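Side-chain contacts in protein CPn_0803/CP_1068/CPj0803/CpB0832 (Chlamydophila pneumoniae, PDB 3Q9D), which is of unknown function but belongs to a chlamydial protein family and may be associated with the needle tip of the type III secretion system: residues A89-E94 / K100-L105; L52-N57 / F79-G84; R60-P65 / M122-A127. All blocks are in the same frame, centred on the assembly; numbering follows the deposited sequence.

Contact 1. Residues A89-E94 / K100-L105; sequences ANFFFE and KLTQEL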
# COMPACT_ATOMS: atom_id res chain seq x y z
N ALA A 89 -12.80 -18.35 -29.91
CA ALA A 89 -12.81 -17.31 -28.89
C ALA A 89 -14.23 -17.08 -28.37
O ALA A 89 -14.45 -17.03 -27.15
CB ALA A 89 -12.22 -16.01 -29.44
N ASN A 90 -15.18 -16.90 -29.28
CA ASN A 90 -16.56 -16.63 -28.86
C ASN A 90 -17.17 -17.80 -28.10
O ASN A 90 -17.96 -17.61 -27.18
CB ASN A 90 -17.44 -16.25 -30.04
CG ASN A 90 -17.11 -14.88 -30.58
OD1 ASN A 90 -16.47 -14.07 -29.90
ND2 ASN A 90 -17.56 -14.60 -31.79
N PHE A 91 -16.81 -19.01 -28.49
CA PHE A 91 -17.30 -20.19 -27.78
C PHE A 91 -16.88 -20.10 -26.32
O PHE A 91 -17.70 -20.27 -25.41
CB PHE A 91 -16.75 -21.47 -28.41
CG PHE A 91 -17.09 -22.71 -27.64
CD1 PHE A 91 -18.40 -23.15 -27.56
CD2 PHE A 91 -16.10 -23.43 -26.99
CE1 PHE A 91 -18.73 -24.29 -26.84
CE2 PHE A 91 -16.42 -24.58 -26.28
CZ PHE A 91 -17.74 -25.00 -26.20
N PHE A 92 -15.60 -19.83 -26.08
CA PHE A 92 -15.11 -19.75 -24.70
C PHE A 92 -15.60 -18.54 -23.92
O PHE A 92 -15.85 -18.63 -22.71
CB PHE A 92 -13.58 -19.88 -24.65
CG PHE A 92 -13.09 -21.28 -24.87
CD1 PHE A 92 -13.45 -22.30 -23.99
CD2 PHE A 92 -12.27 -21.59 -25.94
CE1 PHE A 92 -13.00 -23.60 -24.19
CE2 PHE A 92 -11.82 -22.88 -26.15
CZ PHE A 92 -12.18 -23.89 -25.27
N PHE A 93 -15.77 -17.40 -24.60
CA PHE A 93 -16.35 -16.22 -23.95
C PHE A 93 -17.81 -16.47 -23.52
O PHE A 93 -18.19 -16.15 -22.40
CB PHE A 93 -16.29 -14.99 -24.87
CG PHE A 93 -14.89 -14.42 -25.02
CD1 PHE A 93 -14.05 -14.27 -23.92
CD2 PHE A 93 -14.42 -14.03 -26.27
CE1 PHE A 93 -12.74 -13.72 -24.06
CE2 PHE A 93 -13.13 -13.48 -26.43
CZ PHE A 93 -12.29 -13.34 -25.32
N GLU A 94 -18.63 -17.02 -24.40
CA GLU A 94 -20.01 -17.38 -24.02
C GLU A 94 -20.01 -18.34 -22.83
O GLU A 94 -20.73 -18.17 -21.85
CB GLU A 94 -20.73 -18.04 -25.18
CG GLU A 94 -21.01 -17.14 -26.36
CD GLU A 94 -22.07 -16.10 -26.06
OE1 GLU A 94 -22.61 -16.10 -24.92
OE2 GLU A 94 -22.37 -15.29 -26.96
N LYS A 100 -22.85 -20.22 -20.79
CA LYS A 100 -23.68 -20.81 -21.85
C LYS A 100 -22.84 -21.59 -22.85
O LYS A 100 -21.77 -21.13 -23.28
CB LYS A 100 -24.47 -19.69 -22.56
CG LYS A 100 -25.20 -20.08 -23.84
CD LYS A 100 -26.24 -21.18 -23.60
CE LYS A 100 -27.37 -21.13 -24.65
NZ LYS A 100 -26.87 -21.19 -26.06
N LEU A 101 -23.31 -22.79 -23.20
CA LEU A 101 -22.61 -23.65 -24.15
C LEU A 101 -23.29 -23.54 -25.51
O LEU A 101 -24.45 -23.95 -25.68
CB LEU A 101 -22.61 -25.11 -23.66
CG LEU A 101 -21.84 -25.40 -22.36
CD1 LEU A 101 -21.86 -26.88 -22.03
CD2 LEU A 101 -20.40 -24.92 -22.47
N THR A 102 -22.57 -22.99 -26.50
CA THR A 102 -23.21 -22.63 -27.77
C THR A 102 -23.11 -23.73 -28.82
O THR A 102 -23.50 -23.52 -29.97
CB THR A 102 -22.64 -21.32 -28.34
OG1 THR A 102 -21.24 -21.49 -28.63
CG2 THR A 102 -22.84 -20.17 -27.34
N GLN A 103 -22.58 -24.88 -28.43
CA GLN A 103 -22.71 -26.08 -29.25
C GLN A 103 -22.60 -27.32 -28.38
O GLN A 103 -22.05 -27.28 -27.26
CB GLN A 103 -21.65 -26.12 -30.35
CG GLN A 103 -20.26 -25.86 -29.84
CD GLN A 103 -19.18 -26.31 -30.82
OE1 GLN A 103 -19.48 -26.71 -31.95
NE2 GLN A 103 -17.93 -26.25 -30.39
N GLU A 104 -23.14 -28.43 -28.88
CA GLU A 104 -23.04 -29.71 -28.18
C GLU A 104 -21.57 -30.15 -28.09
O GLU A 104 -20.81 -30.06 -29.05
CB GLU A 104 -23.87 -30.78 -28.91
CG GLU A 104 -23.88 -32.17 -28.25
CD GLU A 104 -24.88 -32.30 -27.09
OE1 GLU A 104 -25.66 -31.34 -26.84
OE2 GLU A 104 -24.90 -33.37 -26.44
N LEU A 105 -21.17 -30.61 -26.91
CA LEU A 105 -19.82 -31.11 -26.71
C LEU A 105 -19.93 -32.59 -26.39
O LEU A 105 -20.94 -33.01 -25.84
CB LEU A 105 -19.13 -30.38 -25.54
CG LEU A 105 -18.85 -28.88 -25.73
CD1 LEU A 105 -18.51 -28.19 -24.39
CD2 LEU A 105 -17.73 -28.66 -26.75
O HOH W 1 -20.19 -21.67 -25.48
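Phe91 reaches out of the helix into the loop that follows it, and three residues of that loop gather round its ring. The side-chain part of the contact is mainly packing about this ring. With CG anti to the backbone N (chi1 173°), the ring leans toward the loop. Thr102 OG1 lies at the ring edge, 3.5 Å from Phe91 CD1. The side chains of Leu105 and Phe91 come at each other from opposite directions, Leu105 CD2 lying 3.7 Å from Phe91 CZ. The Gln103 side chain crosses that of Phe91 at about a right angle: its CG lies 3.7 Å from Phe91 CE1, while NE2 sits above one face, displaced toward the rim, with the amide plane steeply inclined to the ring at 77°. Further along the helix, Thr102 CG2 rests on the aliphatic part of Glu94, 3.7 Å from its CG; the carboxylate beyond, through OE1, is hydrogen-bonded to Asn98.

The polar part belongs to the backbone. Lys100 N donates a hydrogen bond to Glu94 O (3.1 Å). One water uses three bonds to tie the segments together, donating to Phe91 O (2.9 Å) and Lys100 O and accepting from Thr102 N. The loop, which lacks regular structure, is thus pinned to the last turns of the helix it leaves.

Its setting is the bend between helix 86-98 and helix 107-133. Leu101 and Leu105 carry the loop onto Ala113 of the latter, Leu44 and Leu46, near the start of the modelled chain, also touch Phe91, and Phe92 turns to helices 48-61 and 70-82.

Contact 2. Residues L52-N57 / F79-G84; sequences LLLEGN and FNCANG
A helical hairpin supplies this contact: helix 48-61 and helix 70-82 run in broadly opposite directions within the bundle of the N-terminal half, and Leu54 meets Cys81 where the second helix nears its end. The alpha carbons of these two residues are the nearest pair across the segments, 6.9 Å apart, and most of the buried surface belongs to these two residues.

Cys81 points at the opposing helix. Its SG, anti to its own carbonyl carbon (chi1 -77°), lies 3.7 Å from Leu54 CD1 and 4.1 Å from Leu54 CA, and so spans both the root of the leucine and one of its methyl branches. Leu54 does not aim straight at the sulfur from its backbone; because CG stands opposite the backbone N, at a chi1 of -178°, the CD1 branch reaches SG. One turn further on, Asn57 lies more loosely beside the sulfur, with ND2 4.4 Å from Cys81 SG, while its OD1 is occupied by a hydrogen bond from Arg60 NH2. Cys81 has two modelled conformers, and the distances are those of one of them.

Just beyond, helix 70-82 stops. Asn83 N still bonds to Phe79 O (2.9 Å), but Asn83 itself has a positive phi, and the chain then turns away through Gly84. Val77, a turn before Cys81, meets both Leu54 and Asn57, and Leu54 also touches Phe92 of helix 86-98.

Chemically, the join between the two segments rests on dispersion between a sulfur and a methyl group, with no directional bond to fix it. Taken by itself, such a small apolar touch is probably weak, and it is one of several that hold Leu54 among the three helices.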
# COMPACT_ATOMS: atom_id res chain seq x y z
N LEU A 52 -7.65 -28.46 -21.45
CA LEU A 52 -6.61 -28.63 -20.44
C LEU A 52 -5.65 -27.44 -20.36
O LEU A 52 -5.32 -26.96 -19.28
CB LEU A 52 -5.82 -29.91 -20.69
CG LEU A 52 -4.89 -30.37 -19.56
CD1 LEU A 52 -5.66 -30.52 -18.26
CD2 LEU A 52 -4.19 -31.67 -19.93
N LEU A 53 -5.20 -26.98 -21.52
CA LEU A 53 -4.31 -25.83 -21.60
C LEU A 53 -5.01 -24.57 -21.09
O LEU A 53 -4.42 -23.76 -20.38
CB LEU A 53 -3.83 -25.61 -23.03
CG LEU A 53 -2.43 -26.14 -23.37
CD1 LEU A 53 -2.52 -27.27 -24.37
CD2 LEU A 53 -1.56 -25.01 -23.90
N LEU A 54 -6.28 -24.41 -21.46
CA LEU A 54 -7.06 -23.26 -21.05
C LEU A 54 -7.23 -23.24 -19.54
O LEU A 54 -7.12 -22.19 -18.90
CB LEU A 54 -8.43 -23.27 -21.73
CG LEU A 54 -9.35 -22.09 -21.43
CD1 LEU A 54 -8.68 -20.78 -21.80
CD2 LEU A 54 -10.66 -22.25 -22.18
N GLU A 55 -7.49 -24.40 -18.96
CA GLU A 55 -7.66 -24.50 -17.51
C GLU A 55 -6.39 -24.09 -16.77
O GLU A 55 -6.45 -23.33 -15.79
CB GLU A 55 -8.05 -25.92 -17.09
CG GLU A 55 -8.27 -26.06 -15.59
CD GLU A 55 -8.57 -27.50 -15.17
OE1 GLU A 55 -7.67 -28.36 -15.30
OE2 GLU A 55 -9.70 -27.76 -14.70
N GLY A 56 -5.24 -24.61 -17.20
CA GLY A 56 -3.97 -24.25 -16.58
C GLY A 56 -3.71 -22.75 -16.65
O GLY A 56 -3.29 -22.14 -15.68
N ASN A 57 -3.94 -22.15 -17.81
CA ASN A 57 -3.76 -20.72 -17.98
C ASN A 57 -4.70 -19.86 -17.11
O ASN A 57 -4.30 -18.85 -16.54
CB ASN A 57 -3.88 -20.36 -19.47
CG ASN A 57 -2.64 -20.78 -20.25
OD1 ASN A 57 -1.52 -20.55 -19.78
ND2 ASN A 57 -2.81 -21.40 -21.42
N PHE A 79 -8.00 -15.38 -26.47
CA PHE A 79 -7.58 -15.13 -27.83
C PHE A 79 -6.37 -15.99 -28.20
O PHE A 79 -6.33 -16.57 -29.29
CB PHE A 79 -7.33 -13.64 -28.07
CG PHE A 79 -8.60 -12.83 -28.19
CD1 PHE A 79 -9.60 -13.22 -29.09
CD2 PHE A 79 -8.81 -11.71 -27.41
CE1 PHE A 79 -10.78 -12.48 -29.20
CE2 PHE A 79 -9.98 -10.96 -27.52
CZ PHE A 79 -10.97 -11.36 -28.41
N ASN A 80 -5.41 -16.11 -27.28
CA ASN A 80 -4.24 -16.96 -27.51
C ASN A 80 -4.67 -18.39 -27.78
O ASN A 80 -4.18 -19.04 -28.69
CB ASN A 80 -3.27 -16.92 -26.31
CG ASN A 80 -2.45 -15.64 -26.27
OD1 ASN A 80 -2.45 -14.86 -27.22
ND2 ASN A 80 -1.74 -15.41 -25.16
N CYS A 81 -5.59 -18.89 -26.97
CA CYS A 81 -6.10 -20.24 -27.14
C CYS A 81 -6.85 -20.41 -28.47
O CYS A 81 -6.70 -21.43 -29.14
CB CYS A 81 -6.98 -20.65 -25.95
SG CYS A 81 -6.06 -21.10 -24.44
N ALA A 82 -7.64 -19.41 -28.86
CA ALA A 82 -8.40 -19.44 -30.11
C ALA A 82 -7.49 -19.36 -31.34
O ALA A 82 -7.88 -19.74 -32.45
CB ALA A 82 -9.41 -18.30 -30.14
N ASN A 83 -6.30 -18.81 -31.14
CA ASN A 83 -5.28 -18.81 -32.17
C ASN A 83 -5.77 -18.16 -33.46
O ASN A 83 -5.50 -18.66 -34.55
CB ASN A 83 -4.83 -20.25 -32.44
CG ASN A 83 -3.50 -20.32 -33.16
OD1 ASN A 83 -2.82 -19.31 -33.34
ND2 ASN A 83 -3.12 -21.53 -33.57
N GLY A 84 -6.51 -17.06 -33.33
CA GLY A 84 -6.97 -16.30 -34.48
C GLY A 84 -8.31 -16.75 -35.02
O GLY A 84 -8.81 -16.22 -36.02

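Contact 3. Residues R60-P65 / M122-A127; sequences RIFATP and MPIRVA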
# COMPACT_ATOMS: atom_id res chain seq x y z
N ARG A 60 -3.64 -20.11 -13.53
CA ARG A 60 -2.50 -19.22 -13.32
C ARG A 60 -2.93 -17.78 -13.09
O ARG A 60 -2.51 -17.13 -12.13
CB ARG A 60 -1.55 -19.28 -14.53
CG ARG A 60 -0.26 -18.48 -14.36
CD ARG A 60 0.79 -18.86 -15.41
NE ARG A 60 0.82 -20.29 -15.68
CZ ARG A 60 0.35 -20.85 -16.79
NH1 ARG A 60 0.40 -22.15 -16.97
NH2 ARG A 60 -0.16 -20.08 -17.74
N ILE A 61 -3.77 -17.25 -13.98
CA ILE A 61 -4.10 -15.84 -13.83
C ILE A 61 -4.92 -15.58 -12.58
O ILE A 61 -4.80 -14.52 -11.99
CB ILE A 61 -4.78 -15.22 -15.07
CG1 ILE A 61 -6.19 -15.77 -15.25
CG2 ILE A 61 -3.95 -15.46 -16.34
CD1 ILE A 61 -6.89 -15.21 -16.48
N PHE A 62 -5.75 -16.54 -12.16
CA PHE A 62 -6.55 -16.35 -10.96
C PHE A 62 -5.85 -16.75 -9.65
O PHE A 62 -6.44 -16.65 -8.58
CB PHE A 62 -7.94 -16.98 -11.11
CG PHE A 62 -8.83 -16.19 -12.06
CD1 PHE A 62 -9.35 -14.96 -11.66
CD2 PHE A 62 -9.06 -16.62 -13.36
CE1 PHE A 62 -10.12 -14.18 -12.51
CE2 PHE A 62 -9.85 -15.85 -14.24
CZ PHE A 62 -10.38 -14.62 -13.81
N ALA A 63 -4.59 -17.17 -9.75
CA ALA A 63 -3.83 -17.54 -8.55
C ALA A 63 -3.46 -16.32 -7.70
O ALA A 63 -3.32 -16.41 -6.48
CB ALA A 63 -2.58 -18.37 -8.92
N THR A 64 -3.28 -15.17 -8.35
CA THR A 64 -2.97 -13.91 -7.64
C THR A 64 -4.23 -13.05 -7.50
O THR A 64 -5.23 -13.31 -8.19
CB THR A 64 -1.92 -13.11 -8.42
OG1 THR A 64 -2.34 -13.05 -9.79
CG2 THR A 64 -0.55 -13.80 -8.36
N PRO A 65 -4.19 -12.00 -6.65
CA PRO A 65 -5.37 -11.15 -6.47
C PRO A 65 -5.92 -10.64 -7.80
O PRO A 65 -5.14 -10.30 -8.69
CB PRO A 65 -4.84 -9.98 -5.65
CG PRO A 65 -3.74 -10.59 -4.83
CD PRO A 65 -3.07 -11.57 -5.78
N MET A 122 -17.57 -16.87 -11.96
CA MET A 122 -17.72 -15.79 -11.00
C MET A 122 -16.47 -14.90 -10.87
O MET A 122 -16.56 -13.67 -10.89
CB MET A 122 -18.17 -16.36 -9.65
CG MET A 122 -19.60 -16.90 -9.69
SD MET A 122 -20.73 -15.60 -10.23
CE MET A 122 -19.95 -14.13 -9.42
N PRO A 123 -15.29 -15.52 -10.78
CA PRO A 123 -14.06 -14.72 -10.70
C PRO A 123 -13.89 -13.85 -11.96
O PRO A 123 -13.40 -12.72 -11.87
CB PRO A 123 -12.96 -15.77 -10.61
CG PRO A 123 -13.63 -16.94 -9.92
CD PRO A 123 -15.03 -16.94 -10.46
N ILE A 124 -14.26 -14.39 -13.12
CA ILE A 124 -14.23 -13.59 -14.37
C ILE A 124 -15.22 -12.42 -14.34
O ILE A 124 -14.89 -11.30 -14.75
CB ILE A 124 -14.47 -14.47 -15.63
CG1 ILE A 124 -13.27 -15.41 -15.84
CG2 ILE A 124 -14.73 -13.58 -16.87
CD1 ILE A 124 -13.59 -16.63 -16.75
N ARG A 125 -16.43 -12.68 -13.86
CA ARG A 125 -17.42 -11.62 -13.69
C ARG A 125 -16.98 -10.57 -12.67
O ARG A 125 -17.23 -9.38 -12.85
CB ARG A 125 -18.78 -12.22 -13.32
CG ARG A 125 -19.24 -13.17 -14.43
CD ARG A 125 -20.53 -13.94 -14.09
NE ARG A 125 -21.73 -13.12 -14.18
CZ ARG A 125 -22.22 -12.63 -15.32
NH1 ARG A 125 -21.61 -12.88 -16.48
NH2 ARG A 125 -23.32 -11.89 -15.30
N VAL A 126 -16.32 -11.01 -11.60
CA VAL A 126 -15.74 -10.07 -10.64
C VAL A 126 -14.61 -9.27 -11.28
O VAL A 126 -14.53 -8.06 -11.08
CB VAL A 126 -15.30 -10.76 -9.36
CG1 VAL A 126 -14.47 -9.78 -8.49
CG2 VAL A 126 -16.53 -11.25 -8.60
N ALA A 127 -13.74 -9.93 -12.06
CA ALA A 127 -12.70 -9.18 -12.81
C ALA A 127 -13.32 -8.12 -13.72
O ALA A 127 -12.84 -7.00 -13.81
CB ALA A 127 -11.81 -10.12 -13.63
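Phe62 is the residue that touches Pro123 and Ile124. Before it in the chain, Arg60 points away from helix 107-133 and packs on Met122 of a second subunit; Ile61 is buried against Phe74 of helix 70-82. At Phe62 the ring is directed at the kinked part of helix 107-133. Its CG stands anti to the carbonyl carbon (chi1 -73°), and one face receives Pro123 CB in a CH-pi contact, 4.1 Å from the ring centroid and 26° off its normal. The rim beyond makes two further contacts: Phe62 CE1 is 3.6 Å from Pro123 O, and Phe62 CZ is 3.6 Å from Ile124 CG1, which comes at an oblique angle. Ala63 packs on Val126 of the second subunit, and Pro65 meets Pro65 of both the second and third subunits.

The proline carbonyl remains engaged in its own helix, accepting from Ala127 N at 2.8 Å. Between the segments, then, the chemistry is that of an aromatic face against a proline ring, with an isoleucine approaching the far end of the ring obliquely: cohesion comes from dispersion and CH-pi attraction, beside packing contacts with two neighbouring subunits.

In the fold
Taken together, the three contacts join helices 48-61, 70-82, 86-98 and 107-133, with their connecting loops, into one helical bundle. Contacts 1 and 2 have centres 14 Å apart and touch directly: Phe92 CD1 lies 3.3 Å from Leu54 CD2, and the rings of Phe93 and Phe79 meet edge-to-face. Contacts 2 and 3 share helix 48-61, on which Asn57 of contact 2 bonds to Arg60 of contact 3; their centres are 16 Å apart. Contacts 1 and 3 do not touch; their nearest atoms are about 7 Å apart, though contact 1 falls wholly between the two segments of contact 3 in the chain. Contact 3 is also the one nearest the centre of the chain and is flanked by neighbouring subunits.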